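Side-chain contact in leukocyte-associated immunoglobulin-like receptor 1 (Mus musculus, PDB 4ESK), which acts as an inhibitory collagen receptor on immune cells, restraining the cytolytic function of natural killer cells, B cells and T cells: residues E72-T75 and G76-C80. Numbering follows the deposited sequence.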
loop_
_atom_site.group_PDB
_atom_site.type_symbol
_atom_site.label_atom_id
_atom_site.label_comp_id
_atom_site.label_asym_id
_atom_site.label_seq_id
_atom_site.Cartn_x
_atom_site.Cartn_y
_atom_site.Cartn_z
ATOM N N GLU A 72 11.480 7.436 10.957
ATOM C CA GLU A 72 11.532 8.498 9.960
ATOM C C GLU A 72 11.778 7.990 8.533
ATOM O O GLU A 72 11.420 8.647 7.589
ATOM C CB GLU A 72 12.583 9.559 10.352
ATOM C CG GLU A 72 14.045 9.107 10.318
ATOM C CD GLU A 72 14.481 8.292 11.531
ATOM O OE1 GLU A 72 13.720 8.206 12.527
ATOM O OE2 GLU A 72 15.604 7.735 11.484
ATOM N N THR A 73 12.397 6.815 8.400
ATOM C CA THR A 73 12.654 6.223 7.079
ATOM C C THR A 73 11.342 5.826 6.363
ATOM O O THR A 73 11.343 5.573 5.156
ATOM C CB THR A 73 13.598 5.002 7.162
ATOM O OG1 THR A 73 12.936 3.862 7.745
ATOM C CG2 THR A 73 14.847 5.351 8.011
ATOM N N ILE A 74 10.241 5.782 7.107
ATOM C CA ILE A 74 8.950 5.367 6.542
ATOM C C ILE A 74 8.159 6.533 5.922
ATOM O O ILE A 74 7.252 6.331 5.087
ATOM C CB ILE A 74 8.151 4.598 7.607
ATOM C CG1 ILE A 74 8.926 3.348 8.046
ATOM C CG2 ILE A 74 6.770 4.160 7.081
ATOM C CD1 ILE A 74 9.414 2.450 6.908
ATOM N N THR A 75 8.508 7.765 6.272
ATOM C CA THR A 75 7.937 8.934 5.605
ATOM C C THR A 75 8.122 8.897 4.086
ATOM O O THR A 75 9.239 8.670 3.593
ATOM C CB THR A 75 8.496 10.240 6.201
ATOM O OG1 THR A 75 8.116 10.310 7.578
ATOM C CG2 THR A 75 7.999 11.475 5.462
ATOM N N GLY A 76 7.026 9.092 3.343
ATOM C CA GLY A 76 7.069 9.052 1.885
ATOM C C GLY A 76 5.732 8.797 1.201
ATOM O O GLY A 76 4.694 8.757 1.868
ATOM N N HIS A 77 5.789 8.627 -0.128
ATOM C CA HIS A 77 4.614 8.411 -0.982
ATOM C C HIS A 77 4.563 6.982 -1.431
ATOM O O HIS A 77 5.576 6.447 -1.919
ATOM C CB HIS A 77 4.672 9.313 -2.209
ATOM C CG HIS A 77 4.467 10.777 -1.892
ATOM N ND1 HIS A 77 5.465 11.562 -1.434
ATOM C CD2 HIS A 77 3.339 11.585 -1.968
ATOM C CE1 HIS A 77 5.001 12.814 -1.222
ATOM N NE2 HIS A 77 3.700 12.834 -1.545
ATOM N N TYR A 78 3.392 6.359 -1.302
ATOM C CA TYR A 78 3.247 4.935 -1.514
ATOM C C TYR A 78 2.162 4.634 -2.524
ATOM O O TYR A 78 1.130 5.300 -2.543
ATOM C CB TYR A 78 2.864 4.240 -0.221
ATOM C CG TYR A 78 3.964 4.212 0.826
ATOM C CD1 TYR A 78 4.776 3.096 0.978
ATOM C CD2 TYR A 78 4.181 5.310 1.648
ATOM C CE1 TYR A 78 5.782 3.058 1.936
ATOM C CE2 TYR A 78 5.186 5.288 2.609
ATOM C CZ TYR A 78 5.966 4.166 2.749
ATOM O OH TYR A 78 6.940 4.147 3.718
ATOM N N SER A 79 2.421 3.626 -3.354
ATOM C CA SER A 79 1.407 3.103 -4.254
ATOM C C SER A 79 1.616 1.601 -4.430
ATOM O O SER A 79 2.744 1.075 -4.234
ATOM C CB SER A 79 1.457 3.830 -5.593
ATOM O OG SER A 79 2.713 3.660 -6.209
ATOM N N CYS A 80 0.537 0.895 -4.758
ATOM C CA CYS A 80 0.616 -0.543 -5.030
ATOM C C CYS A 80 0.695 -0.759 -6.550
ATOM O O CYS A 80 -0.043 -0.136 -7.292
ATOM C CB CYS A 80 -0.630 -1.260 -4.495
ATOM S SG CYS A 80 -0.847 -1.168 -2.688
#
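I74 and Y78 meet where the chain leaves a short turn and enters strand 76-84. Residues 72-74 coil as a helix would, but without its repeating bonds, and the turn is closed by a weak hydrogen bond from T75 N to E72 O (3.3 Å). The chain then extends through T75 into G76, whose backbone angles (phi 159°) are in practice open to glycine alone, as a CB would be pressed against the carbonyl O of T75.

The main link is a hydrogen bond from Y78 OH to the backbone I74 O, 2.6 Å long. With CG beside its own backbone N (chi1 -69°), the Y78 side chain reaches back past H77, G76 and T75 and sets its hydroxyl at the turn. I74 O lies at the ring edge, in the ring plane, while the donor approaches at a C=O...O angle of 125°, slightly tilted from the carbonyl plane. The CG2 branch of I74 flanks the same hydroxyl, 3.4 Å from Y78 OH, giving this buried polar link an apolar neighbour. L44 and L97 on the adjoining strands pack against Y78, and T75 OG1 is hydrogen-bonded to V99 N, tying the turn to strand 88-100.

A tyrosine bonding back to the main chain four residues earlier, with glycine two before it and C80, disulfide-bonded to C30, two after, is the tyrosine corner at the start of strand F in immunoglobulin domains.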